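Local coordinates for protein P450 epoxidase (Sorangium cellulosum, PDB 1Q5D) that is a haem protein of the cytochrome P450 family, with the haem iron lying beside a buried pocket in which the ligand EPB is bound, at residues H56-V61 with V326-P331; R117-L122 with V368-L373; P284-N289 with D347-T352; N299-G304 with P401-I406. One frame throughout, in Å; residues are numbered along the deposited sequence.

Contact 1: residues H56-V61 with V326-P331; sequences HDVSAV and VFLLIP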
# COMPACT_ATOMS: atom_id res chain seq x y z
N HIS A 56 16.00 -13.79 -1.08
CA HIS A 56 16.65 -14.05 0.21
C HIS A 56 17.36 -12.84 0.79
O HIS A 56 17.37 -12.65 2.01
CB HIS A 56 17.57 -15.27 0.14
CG HIS A 56 16.82 -16.57 0.20
ND1 HIS A 56 16.64 -17.38 -0.90
CD2 HIS A 56 16.17 -17.17 1.23
CE1 HIS A 56 15.92 -18.44 -0.55
NE2 HIS A 56 15.63 -18.33 0.73
N ASP A 57 17.94 -12.02 -0.08
CA ASP A 57 18.60 -10.81 0.37
C ASP A 57 17.55 -9.78 0.81
O ASP A 57 17.70 -9.13 1.84
CB ASP A 57 19.49 -10.24 -0.74
CG ASP A 57 20.46 -11.26 -1.28
OD1 ASP A 57 21.21 -11.84 -0.47
OD2 ASP A 57 20.54 -11.58 -2.49
N VAL A 58 16.50 -9.63 0.01
CA VAL A 58 15.39 -8.74 0.37
C VAL A 58 14.75 -9.15 1.71
O VAL A 58 14.59 -8.34 2.63
CB VAL A 58 14.33 -8.74 -0.74
CG1 VAL A 58 13.05 -8.12 -0.25
CG2 VAL A 58 14.85 -8.00 -1.96
N SER A 59 14.40 -10.42 1.82
CA SER A 59 13.79 -10.92 3.04
C SER A 59 14.71 -10.74 4.24
O SER A 59 14.26 -10.35 5.31
CB SER A 59 13.40 -12.39 2.88
OG SER A 59 13.05 -12.93 4.14
N ALA A 60 16.00 -10.99 4.06
CA ALA A 60 16.96 -10.87 5.16
C ALA A 60 17.02 -9.46 5.71
O ALA A 60 17.01 -9.25 6.92
CB ALA A 60 18.34 -11.33 4.71
N VAL A 61 17.05 -8.47 4.81
CA VAL A 61 17.14 -7.07 5.21
C VAL A 61 15.95 -6.62 6.07
O VAL A 61 16.11 -5.83 6.99
CB VAL A 61 17.30 -6.15 3.98
CG1 VAL A 61 17.04 -4.70 4.34
CG2 VAL A 61 18.70 -6.31 3.39
N VAL A 326 18.83 1.95 0.84
CA VAL A 326 18.73 0.70 0.13
C VAL A 326 17.28 0.41 -0.23
O VAL A 326 16.41 0.43 0.64
CB VAL A 326 19.27 -0.47 0.99
CG1 VAL A 326 19.34 -1.73 0.17
CG2 VAL A 326 20.66 -0.12 1.59
N PHE A 327 17.03 0.17 -1.52
CA PHE A 327 15.73 -0.24 -2.02
C PHE A 327 15.61 -1.76 -2.11
O PHE A 327 16.48 -2.42 -2.68
CB PHE A 327 15.48 0.35 -3.40
CG PHE A 327 14.52 1.51 -3.42
CD1 PHE A 327 14.98 2.81 -3.63
CD2 PHE A 327 13.15 1.30 -3.27
CE1 PHE A 327 14.08 3.89 -3.67
CE2 PHE A 327 12.25 2.37 -3.31
CZ PHE A 327 12.73 3.67 -3.51
N LEU A 328 14.54 -2.29 -1.55
CA LEU A 328 14.21 -3.70 -1.64
C LEU A 328 13.31 -3.83 -2.84
O LEU A 328 12.20 -3.32 -2.81
CB LEU A 328 13.45 -4.12 -0.38
CG LEU A 328 14.29 -4.39 0.87
CD1 LEU A 328 15.43 -3.41 1.06
CD2 LEU A 328 13.45 -4.49 2.14
N LEU A 329 13.80 -4.46 -3.92
CA LEU A 329 13.04 -4.55 -5.17
C LEU A 329 11.95 -5.63 -5.11
O LEU A 329 12.13 -6.72 -5.64
CB LEU A 329 13.97 -4.78 -6.38
CG LEU A 329 13.39 -4.60 -7.79
CD1 LEU A 329 12.72 -3.21 -8.00
CD2 LEU A 329 14.47 -4.84 -8.88
N ILE A 330 10.82 -5.28 -4.50
CA ILE A 330 9.77 -6.25 -4.19
C ILE A 330 9.20 -7.05 -5.35
O ILE A 330 9.09 -8.26 -5.24
CB ILE A 330 8.61 -5.60 -3.38
CG1 ILE A 330 9.12 -4.97 -2.08
CG2 ILE A 330 7.49 -6.60 -3.13
CD1 ILE A 330 9.86 -5.88 -1.16
N PRO A 331 8.82 -6.40 -6.46
CA PRO A 331 8.26 -7.14 -7.59
C PRO A 331 9.26 -8.13 -8.17
O PRO A 331 8.85 -9.10 -8.78
CB PRO A 331 7.94 -6.05 -8.62
CG PRO A 331 7.92 -4.81 -7.84
CD PRO A 331 8.87 -4.95 -6.71

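Contact 2: residues R117-L122 with V368-L373; sequences RAIDLL and VSLARL. With HEM (protoporphyrin IX containing Fe), chain B.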
# COMPACT_ATOMS: atom_id res chain seq x y z
N ARG A 117 -10.47 -10.55 13.26
CA ARG A 117 -11.64 -10.54 14.14
C ARG A 117 -12.16 -9.13 14.38
O ARG A 117 -13.35 -8.87 14.25
CB ARG A 117 -11.29 -11.19 15.48
CG ARG A 117 -12.53 -11.54 16.32
CD ARG A 117 -12.27 -11.59 17.83
NE ARG A 117 -11.40 -10.51 18.31
CZ ARG A 117 -11.79 -9.27 18.62
NH1 ARG A 117 -13.06 -8.89 18.49
NH2 ARG A 117 -10.90 -8.38 19.05
N ALA A 118 -11.26 -8.21 14.71
CA ALA A 118 -11.64 -6.83 14.98
C ALA A 118 -12.23 -6.14 13.75
O ALA A 118 -13.21 -5.40 13.86
CB ALA A 118 -10.45 -6.04 15.51
N ILE A 119 -11.64 -6.37 12.57
CA ILE A 119 -12.13 -5.69 11.36
C ILE A 119 -13.32 -6.37 10.67
O ILE A 119 -13.90 -5.83 9.73
CB ILE A 119 -10.99 -5.38 10.34
CG1 ILE A 119 -10.41 -6.67 9.76
CG2 ILE A 119 -9.91 -4.53 10.99
CD1 ILE A 119 -11.01 -7.04 8.44
N ASP A 120 -13.71 -7.53 11.18
CA ASP A 120 -14.88 -8.22 10.66
C ASP A 120 -16.15 -7.38 10.73
O ASP A 120 -17.03 -7.51 9.88
CB ASP A 120 -15.10 -9.55 11.38
CG ASP A 120 -16.12 -10.42 10.70
OD1 ASP A 120 -15.84 -10.89 9.57
OD2 ASP A 120 -17.24 -10.67 11.19
N LEU A 121 -16.24 -6.50 11.73
CA LEU A 121 -17.43 -5.69 11.94
C LEU A 121 -17.71 -4.77 10.74
O LEU A 121 -18.84 -4.34 10.52
CB LEU A 121 -17.28 -4.86 13.21
CG LEU A 121 -16.77 -5.54 14.48
CD1 LEU A 121 -16.85 -4.57 15.64
CD2 LEU A 121 -17.61 -6.77 14.78
N LEU A 122 -16.66 -4.48 9.97
CA LEU A 122 -16.74 -3.58 8.82
C LEU A 122 -17.37 -4.26 7.61
O LEU A 122 -17.67 -3.62 6.61
CB LEU A 122 -15.33 -3.07 8.45
CG LEU A 122 -14.59 -2.36 9.59
CD1 LEU A 122 -13.23 -1.77 9.14
CD2 LEU A 122 -15.48 -1.27 10.16
N VAL A 368 -3.16 -5.50 6.67
CA VAL A 368 -3.28 -6.71 5.85
C VAL A 368 -4.67 -7.34 5.92
O VAL A 368 -5.23 -7.67 4.89
CB VAL A 368 -2.13 -7.74 6.12
CG1 VAL A 368 -2.13 -8.22 7.57
CG2 VAL A 368 -2.21 -8.91 5.15
N SER A 369 -5.24 -7.45 7.11
CA SER A 369 -6.58 -8.05 7.22
C SER A 369 -7.68 -7.19 6.62
O SER A 369 -8.57 -7.70 5.94
CB SER A 369 -6.90 -8.36 8.69
OG SER A 369 -6.17 -9.50 9.10
N LEU A 370 -7.64 -5.88 6.89
CA LEU A 370 -8.58 -4.94 6.28
C LEU A 370 -8.50 -4.95 4.75
O LEU A 370 -9.51 -5.04 4.07
CB LEU A 370 -8.39 -3.54 6.87
CG LEU A 370 -9.41 -2.46 6.48
CD1 LEU A 370 -10.84 -2.96 6.66
CD2 LEU A 370 -9.18 -1.22 7.31
N ALA A 371 -7.28 -4.90 4.21
CA ALA A 371 -7.09 -4.97 2.77
C ALA A 371 -7.67 -6.24 2.16
O ALA A 371 -8.37 -6.20 1.14
CB ALA A 371 -5.58 -4.87 2.45
N ARG A 372 -7.38 -7.38 2.76
CA ARG A 372 -7.85 -8.64 2.20
C ARG A 372 -9.37 -8.69 2.24
O ARG A 372 -9.99 -9.14 1.30
CB ARG A 372 -7.27 -9.83 2.97
CG ARG A 372 -5.80 -10.16 2.64
CD ARG A 372 -5.17 -11.21 3.60
NE ARG A 372 -3.79 -11.58 3.26
CZ ARG A 372 -2.90 -12.00 4.15
NH1 ARG A 372 -3.23 -12.10 5.44
NH2 ARG A 372 -1.65 -12.30 3.76
N LEU A 373 -9.95 -8.20 3.34
CA LEU A 373 -11.42 -8.17 3.46
C LEU A 373 -12.06 -7.29 2.41
O LEU A 373 -13.01 -7.70 1.72
CB LEU A 373 -11.85 -7.72 4.86
CG LEU A 373 -13.39 -7.59 5.03
CD1 LEU A 373 -14.04 -8.95 4.88
CD2 LEU A 373 -13.74 -6.95 6.37
CHA HEM B . 3.21 -0.89 6.19
CHB HEM B . 1.90 -2.97 2.05
CHC HEM B . -2.75 -1.93 3.01
CHD HEM B . -1.36 0.65 6.82
C1A HEM B . 3.25 -1.62 5.04
C2A HEM B . 4.41 -2.27 4.48
C3A HEM B . 4.05 -2.83 3.33
C4A HEM B . 2.65 -2.56 3.12
CMA HEM B . 4.98 -3.65 2.38
CAA HEM B . 5.81 -2.30 5.13
CBA HEM B . 6.72 -1.23 4.51
CGA HEM B . 8.11 -1.35 5.10
O1A HEM B . 8.98 -0.47 4.81
O2A HEM B . 8.36 -2.32 5.88
C1B HEM B . 0.54 -2.85 1.99
C2B HEM B . -0.25 -3.39 0.91
C3B HEM B . -1.52 -3.10 1.15
C4B HEM B . -1.59 -2.36 2.40
CMB HEM B . 0.26 -4.15 -0.35
CAB HEM B . -2.65 -3.53 0.21
CBB HEM B . -3.84 -2.94 0.21
C1C HEM B . -2.80 -1.17 4.15
C2C HEM B . -4.00 -0.71 4.81
C3C HEM B . -3.59 0.01 5.87
C4C HEM B . -2.14 -0.00 5.90
CMC HEM B . -5.44 -1.02 4.34
CAC HEM B . -4.41 0.76 6.94
CBC HEM B . -5.72 0.54 7.07
C1D HEM B . -0.00 0.52 6.96
C2D HEM B . 0.77 1.26 7.92
C3D HEM B . 2.19 0.78 7.74
C4D HEM B . 2.14 -0.17 6.67
CMD HEM B . 0.24 2.29 8.93
CAD HEM B . 3.43 1.22 8.54
CBD HEM B . 3.72 0.05 9.49
CGD HEM B . 4.94 0.34 10.32
O1D HEM B . 5.87 1.01 9.80
O2D HEM B . 5.00 -0.10 11.51
NA HEM B . 2.18 -1.81 4.19
NB HEM B . -0.30 -2.22 2.91
NC HEM B . -1.70 -0.72 4.83
ND HEM B . 0.83 -0.30 6.23
FE HEM B . 0.23 -1.41 4.60
O HOH W 1 0.58 0.38 3.36

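Contact 3: residues P284-N289 with D347-T352; sequences PGLMRN and DVRRDT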
# COMPACT_ATOMS: atom_id res chain seq x y z
N PRO A 284 -15.18 -20.65 -4.26
CA PRO A 284 -15.13 -19.27 -3.75
C PRO A 284 -14.16 -19.11 -2.57
O PRO A 284 -13.63 -18.01 -2.36
CB PRO A 284 -16.58 -19.02 -3.32
CG PRO A 284 -17.38 -19.92 -4.22
CD PRO A 284 -16.55 -21.17 -4.34
N GLY A 285 -13.91 -20.19 -1.84
CA GLY A 285 -12.96 -20.18 -0.75
C GLY A 285 -11.52 -19.91 -1.16
O GLY A 285 -10.67 -19.62 -0.31
N LEU A 286 -11.25 -19.99 -2.47
CA LEU A 286 -9.92 -19.72 -3.02
C LEU A 286 -9.65 -18.22 -3.23
O LEU A 286 -8.52 -17.82 -3.54
CB LEU A 286 -9.76 -20.44 -4.37
CG LEU A 286 -8.49 -21.24 -4.67
CD1 LEU A 286 -7.88 -21.89 -3.42
CD2 LEU A 286 -8.74 -22.29 -5.76
N MET A 287 -10.67 -17.38 -3.07
CA MET A 287 -10.51 -15.96 -3.39
C MET A 287 -9.39 -15.34 -2.56
O MET A 287 -8.56 -14.59 -3.05
CB MET A 287 -11.83 -15.20 -3.21
CG MET A 287 -11.78 -13.71 -3.58
SD MET A 287 -11.11 -13.40 -5.23
CE MET A 287 -12.56 -13.56 -6.20
N ARG A 288 -9.38 -15.67 -1.27
CA ARG A 288 -8.38 -15.17 -0.35
C ARG A 288 -6.97 -15.45 -0.86
O ARG A 288 -6.13 -14.55 -0.93
CB ARG A 288 -8.57 -15.83 1.01
CG ARG A 288 -8.70 -14.85 2.15
CD ARG A 288 -7.37 -14.34 2.66
NE ARG A 288 -7.53 -13.22 3.59
CZ ARG A 288 -8.17 -13.29 4.76
NH1 ARG A 288 -8.72 -14.43 5.15
NH2 ARG A 288 -8.25 -12.21 5.54
N ASN A 289 -6.71 -16.70 -1.22
CA ASN A 289 -5.41 -17.08 -1.73
C ASN A 289 -5.10 -16.42 -3.07
O ASN A 289 -3.98 -16.05 -3.32
CB ASN A 289 -5.29 -18.60 -1.88
CG ASN A 289 -3.86 -19.04 -2.08
OD1 ASN A 289 -2.99 -18.75 -1.27
ND2 ASN A 289 -3.60 -19.73 -3.19
N ASP A 347 -0.77 -18.40 -10.29
CA ASP A 347 -1.32 -19.67 -9.83
C ASP A 347 -2.06 -19.50 -8.51
O ASP A 347 -1.45 -19.48 -7.46
CB ASP A 347 -0.19 -20.69 -9.67
CG ASP A 347 -0.69 -22.05 -9.22
OD1 ASP A 347 -1.93 -22.27 -9.14
OD2 ASP A 347 0.10 -22.97 -8.92
N VAL A 348 -3.38 -19.38 -8.57
CA VAL A 348 -4.18 -19.10 -7.38
C VAL A 348 -4.27 -20.29 -6.40
O VAL A 348 -4.87 -20.16 -5.34
CB VAL A 348 -5.59 -18.63 -7.78
CG1 VAL A 348 -5.50 -17.36 -8.62
CG2 VAL A 348 -6.35 -19.72 -8.54
N ARG A 349 -3.65 -21.41 -6.76
CA ARG A 349 -3.55 -22.57 -5.88
C ARG A 349 -2.19 -22.67 -5.19
O ARG A 349 -2.00 -23.47 -4.27
CB ARG A 349 -3.78 -23.86 -6.67
CG ARG A 349 -5.19 -24.08 -7.14
CD ARG A 349 -5.33 -25.34 -8.02
NE ARG A 349 -6.72 -25.77 -8.18
CZ ARG A 349 -7.48 -26.25 -7.20
NH1 ARG A 349 -6.99 -26.36 -5.97
NH2 ARG A 349 -8.73 -26.62 -7.45
N ARG A 350 -1.22 -21.87 -5.63
CA ARG A 350 0.11 -21.96 -5.05
C ARG A 350 0.11 -21.60 -3.57
O ARG A 350 -0.77 -20.90 -3.08
CB ARG A 350 1.12 -21.12 -5.83
CG ARG A 350 1.27 -19.68 -5.36
CD ARG A 350 2.54 -19.00 -5.89
NE ARG A 350 2.58 -19.03 -7.35
CZ ARG A 350 3.54 -19.61 -8.06
NH1 ARG A 350 4.55 -20.22 -7.45
NH2 ARG A 350 3.48 -19.57 -9.39
N ASP A 351 1.12 -22.10 -2.87
CA ASP A 351 1.38 -21.64 -1.52
C ASP A 351 1.97 -20.23 -1.63
O ASP A 351 3.03 -20.05 -2.23
CB ASP A 351 2.38 -22.56 -0.84
CG ASP A 351 2.44 -22.34 0.65
OD1 ASP A 351 2.14 -21.22 1.09
OD2 ASP A 351 2.77 -23.24 1.46
N THR A 352 1.29 -19.24 -1.04
CA THR A 352 1.75 -17.84 -1.15
C THR A 352 2.38 -17.36 0.13
O THR A 352 2.62 -16.16 0.28
CB THR A 352 0.58 -16.90 -1.49
OG1 THR A 352 -0.41 -17.01 -0.46
CG2 THR A 352 -0.14 -17.32 -2.74
O HOH W 2 -1.04 -20.02 0.49

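Contact 4: residues N299-G304 with P401-I406; sequences NILRIG and PAFRNI. With EPB (7,11-dihydroxy-8,8,10,12,16-pentamethyl-3-[1-methyl-2-(2-methyl-thiazol-4-yl)vinyl]-4,17-dioxabicyclo[14.1.0]heptadecane-5,9-dione), chain C.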
# COMPACT_ATOMS: atom_id res chain seq x y z
N ASN A 299 3.11 -7.64 -8.25
CA ASN A 299 3.15 -6.73 -7.13
C ASN A 299 2.93 -5.30 -7.60
O ASN A 299 3.50 -4.87 -8.62
CB ASN A 299 4.49 -6.81 -6.41
CG ASN A 299 4.48 -6.06 -5.12
OD1 ASN A 299 5.02 -4.94 -5.02
ND2 ASN A 299 3.84 -6.65 -4.09
N ILE A 300 2.11 -4.57 -6.84
CA ILE A 300 1.72 -3.20 -7.19
C ILE A 300 2.81 -2.14 -7.00
O ILE A 300 2.65 -0.99 -7.45
CB ILE A 300 0.49 -2.75 -6.35
CG1 ILE A 300 0.86 -2.73 -4.86
CG2 ILE A 300 -0.75 -3.58 -6.70
CD1 ILE A 300 -0.17 -2.04 -3.91
N LEU A 301 3.88 -2.49 -6.31
CA LEU A 301 4.96 -1.54 -6.05
C LEU A 301 5.83 -1.38 -7.29
O LEU A 301 6.23 -2.37 -7.90
CB LEU A 301 5.83 -1.96 -4.87
CG LEU A 301 5.13 -1.93 -3.51
CD1 LEU A 301 6.05 -2.38 -2.36
CD2 LEU A 301 4.63 -0.50 -3.28
N ARG A 302 6.12 -0.13 -7.65
CA ARG A 302 7.00 0.20 -8.79
C ARG A 302 8.42 -0.27 -8.54
O ARG A 302 9.06 -0.89 -9.40
CB ARG A 302 7.02 1.72 -9.00
CG ARG A 302 7.82 2.18 -10.23
CD ARG A 302 7.65 3.68 -10.53
NE ARG A 302 6.26 3.96 -10.86
CZ ARG A 302 5.75 3.90 -12.09
NH1 ARG A 302 6.52 3.59 -13.13
NH2 ARG A 302 4.47 4.17 -12.27
N ILE A 303 8.94 0.07 -7.37
CA ILE A 303 10.28 -0.35 -6.98
C ILE A 303 10.20 -1.22 -5.72
O ILE A 303 10.53 -2.41 -5.76
CB ILE A 303 11.19 0.88 -6.76
CG1 ILE A 303 11.09 1.84 -7.96
CG2 ILE A 303 12.65 0.44 -6.55
CD1 ILE A 303 10.84 3.29 -7.58
N GLY A 304 9.78 -0.65 -4.60
CA GLY A 304 9.62 -1.40 -3.37
C GLY A 304 9.61 -0.53 -2.14
O GLY A 304 8.96 0.51 -2.10
N PRO A 401 5.21 7.67 -8.03
CA PRO A 401 6.57 7.35 -7.57
C PRO A 401 6.68 6.04 -6.81
O PRO A 401 7.78 5.47 -6.76
CB PRO A 401 6.90 8.52 -6.63
CG PRO A 401 5.59 9.10 -6.24
CD PRO A 401 4.70 8.92 -7.44
N ALA A 402 5.57 5.56 -6.24
CA ALA A 402 5.62 4.33 -5.45
C ALA A 402 4.90 3.14 -6.08
O ALA A 402 5.22 1.99 -5.79
CB ALA A 402 5.07 4.58 -4.02
N PHE A 403 3.90 3.40 -6.91
CA PHE A 403 3.04 2.34 -7.39
C PHE A 403 3.07 2.23 -8.90
O PHE A 403 3.23 3.23 -9.61
CB PHE A 403 1.59 2.60 -6.98
CG PHE A 403 1.38 2.65 -5.50
CD1 PHE A 403 0.90 3.81 -4.89
CD2 PHE A 403 1.61 1.53 -4.72
CE1 PHE A 403 0.70 3.85 -3.52
CE2 PHE A 403 1.40 1.55 -3.35
CZ PHE A 403 0.95 2.72 -2.74
N ARG A 404 2.87 1.01 -9.37
CA ARG A 404 2.54 0.79 -10.76
C ARG A 404 1.04 1.12 -10.88
O ARG A 404 0.20 0.22 -10.98
CB ARG A 404 2.82 -0.67 -11.16
CG ARG A 404 4.24 -1.19 -10.82
CD ARG A 404 4.41 -2.72 -10.97
NE ARG A 404 3.80 -3.19 -12.21
CZ ARG A 404 3.22 -4.37 -12.37
NH1 ARG A 404 3.20 -5.24 -11.37
NH2 ARG A 404 2.68 -4.68 -13.53
N ASN A 405 0.72 2.42 -10.85
CA ASN A 405 -0.66 2.86 -10.70
C ASN A 405 -1.49 2.69 -11.97
O ASN A 405 -1.12 3.21 -13.03
CB ASN A 405 -0.72 4.32 -10.20
CG ASN A 405 0.00 5.30 -11.15
OD1 ASN A 405 1.12 5.04 -11.61
ND2 ASN A 405 -0.65 6.46 -11.42
N ILE A 406 -2.59 1.96 -11.87
CA ILE A 406 -3.53 1.86 -12.98
C ILE A 406 -4.47 3.05 -12.93
O ILE A 406 -5.16 3.27 -11.92
CB ILE A 406 -4.35 0.55 -12.91
CG1 ILE A 406 -3.43 -0.66 -12.99
CG2 ILE A 406 -5.34 0.52 -14.07
CD1 ILE A 406 -4.16 -2.02 -12.79
O16 EPB C . 2.20 5.10 -0.34
C51 EPB C . 3.35 0.42 -0.45
O41 EPB C . 2.09 0.43 1.92
C5 EPB C . 3.13 0.71 0.99
C4 EPB C . 2.22 1.84 1.70
C16 EPB C . 3.28 5.06 0.13
O1 EPB C . 3.58 4.65 1.42
C2 EPB C . 2.50 4.20 2.43
C3 EPB C . 2.74 2.67 2.75
C20 EPB C . 2.81 5.14 3.67
C21 EPB C . 2.42 6.58 3.38
C22 EPB C . 3.35 4.69 4.84
C23 EPB C . 3.74 5.37 6.07
N26 EPB C . 4.27 6.65 5.99
C25 EPB C . 4.61 7.12 7.22
C27 EPB C . 5.17 8.48 7.34
C24 EPB C . 3.71 4.87 7.32
S1 EPB C . 4.32 6.01 8.44
C15 EPB C . 4.52 5.52 -0.68
C14 EPB C . 5.56 6.43 0.11
O14 EPB C . 4.75 7.47 0.62
C13 EPB C . 6.87 6.92 -0.73
C29 EPB C . 6.39 7.82 -1.92
C30 EPB C . 7.73 7.83 0.14
C12 EPB C . 7.70 5.66 -1.36
O12 EPB C . 7.86 5.55 -2.61
C11 EPB C . 8.35 4.50 -0.51
C28 EPB C . 9.80 4.39 -1.05
C10 EPB C . 7.34 3.40 -0.39
O10 EPB C . 7.19 2.71 -1.67
C9 EPB C . 7.85 2.46 0.68
C91 EPB C . 7.89 3.16 1.95
C8 EPB C . 6.94 1.33 1.02
C7 EPB C . 5.53 1.33 0.31
C6 EPB C . 4.57 1.29 1.62
O HOH W 3 7.96 1.68 -5.27

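Contact 1: residues H56-V61 with V326-P331
Val58 of helix 55-62 meets Leu328 of strand 325-329 and Ile330 just beyond it. Side chain meets side chain through aliphatic carbons alone. Val58 holds CG1 anti to its backbone N (chi1 166°), and this one methyl serves two partners. Val58 CG1 is 4.0 Å from Leu328 CB. Val58 CG1 is also 4.0 Å from Ile330 CD1, the tip of that side chain, and the two side chains cross at about a right angle. Leu328 spreads its branch between two residues of the helix. Its CD1 meets Val61 CG1 at 3.9 Å, and its CD2 rests near the backbone Val58 O at 4.0 Å. Val58 and Val61 are three residues apart and so offer the leucine one face of the helix.

In P450 terms this is helix B lying against sheet β1. Strand 325-329 runs between strands 49-52 and 304-309 of that mixed sheet. The axes of helix 56-61 and strand 326-329 approach to 8.5 Å, with a crossing angle of -124°. Val61 also touches Leu52 and Arg307 on the two flanking strands, and Leu328 touches Thr305.

The backbone makes a smaller contribution. Val58 CG2 comes within 4.2 Å of Leu329 N. Leu329 is the centre of an inverse gamma turn and takes the N-cap position before helix 330-333. The chain turns here from strand to helix, and the end of the Ile330 side chain comes back toward Val58. Leu329 turns the end of its side chain away from helix 55-62 and packs on Val51 and on Ile32 of helix 29-38.

Contact 2: residues R117-L122 with V368-L373
Leu370 and Leu373 stand in the first turns of helix 368-385, helix L of the P450 fold, which runs next to the haem; Ile119 and Leu122 pack on them from the short helical segment between helices C and D. Ile119 puts CG1 in the crowded position between its own N and carbonyl carbon (chi1 67°). From there Ile119 CD1 reaches Leu373 CD2 at 3.4 Å, tighter than usual for two carbons. The two side chains slide past each other in opposite directions, and Leu373 CD2 also lies 3.5 Å from the backbone Ile119 O. Ile119 CD1 sits 3.6 Å from Ser369 O as well. Ile119 CG1 meets Ser369 CB at 4.0 Å, while the hydroxyl of Ser369 is hydrogen-bonded to Ser116.

Leu370 faces two ways through its branch. Its CD1 touches Leu122 CD1 at 3.6 Å, with the side chains at about a right angle. Its CD2 meets the haem vinyl atom CBC at 3.9 Å. Next to it, Ala371 CB is 3.4 Å from the other vinyl end, HEM CBB. The helix thus joins the porphyrin edge to the 117-122 segment.

Leu373 continues onto Arg123 and Ile126 of helix 123-137. Leu122 rests on Ala160 and Leu161 of helix 154-161, and Arg372 forms a salt bridge with Asp292 of helix 287-297.

Contact 3: residues P284-N289 with D347-T352
Asn289, near the start of helix 287-297, reaches with its amide into the loop 347-352. The helix carries Glu293 and Arg296, the ExxR pair of P450s. Arg350 forms a salt bridge with Glu293, consistent with the family's E-R-R triad, and its NH1 is hydrogen-bonded to Ser341 O.

Asn289 holds CG anti to its backbone N (chi1 -166°), which points the amide at the loop. Asn289 ND2 donates to Arg350 O at 3.1 Å, lying in the plane of that carbonyl. ND2 also donates to Val348 O, from above the carbonyl plane; the modelled length is unusually short and therefore doubtful. Both acceptors lie near the amide plane. Thr352 sets OG1 between its own N and carbonyl carbon (chi1 59°), and from there OG1 donates to Asn289 OD1 at 3.2 Å. With Arg350 O on ND2 and Thr352 OG1 on OD1, the amide is held from both ends.

The loop is shaped by a type I turn from Asp347 to Arg350 and by an Asx turn, Arg349 N to Asp347 OD1. Leu286 lays CG 3.8 Å from Val348 O. Its CD2 lies over one face of the Arg349 guanidinium, which is paired with Glu283. Water 2 donates to Asn289 OD1 at 2.9 Å and accepts from Thr352 N at 2.9 Å.

Contact 4: residues N299-G304 with P401-I406
Pro401 O lies near the tip of Ile303, with Ile303 CD1 at 3.8 Å. Ala402 O then accepts from Arg302 N at 3.0 Å and from water 3, which in turn accepts from Ile303 N. Ala402 CB faces the ligand, 3.3 Å from EPB O12.

Phe403 forms a single beta bridge with Leu301. Its ring runs beside Ile300 in the same direction, and Phe403 CE2 meets Leu301 CD2 at 3.8 Å. Phe403 CZ lies 3.6 Å from EPB O16. Phe403 O takes two weak bonds from NE and NH2 of Arg302, whose guanidinium is also held by Pro19 O and His400 O.

Arg404 N donates to Ile300 O at 2.8 Å. The Arg404 side chain bends at chi3 (45°), and its NH1 donates to Asn299 O at 2.8 Å from above the carbonyl plane; NH1 also forms a salt bridge with Asp298. Asn405 OD1 stands at the edge of the Arg302 guanidinium but is hydrogen-bonded to His400 N.

Gly304 O accepts from EPB O10 at 2.9 Å. Backbone amides and the Arg404 guanidinium thus satisfy the buried carbonyls Asn299 O, Ile300 O and Ala402 O, Arg302 reaches Phe403 O only weakly, and Leu301 O has no polar partner.

Contacts 1 and 4 adjoin, with centres 15 Å apart: Phe327 CD2 of the strand in contact 1 packs 3.4 Å from Ile303 CG2 of contact 4. Phe327 also belongs to the EPB pocket, so both contacts supply residues to its wall. Contacts 2 and 3 have centres 18 Å apart and meet where Arg372 packs beside Arg288. Contact 2 touches the haem directly. The side chain of Ile300 in contact 4 lies about 4 Å from the haem, and that of Ile330 in contact 1 about 6 Å. Contact 3 is farther out, with the Thr352 side chain about 13 Å from the haem. Segment 284-289 runs into helix 287-297 and segment 299-304 follows its end, so this helix links contacts 3 and 4.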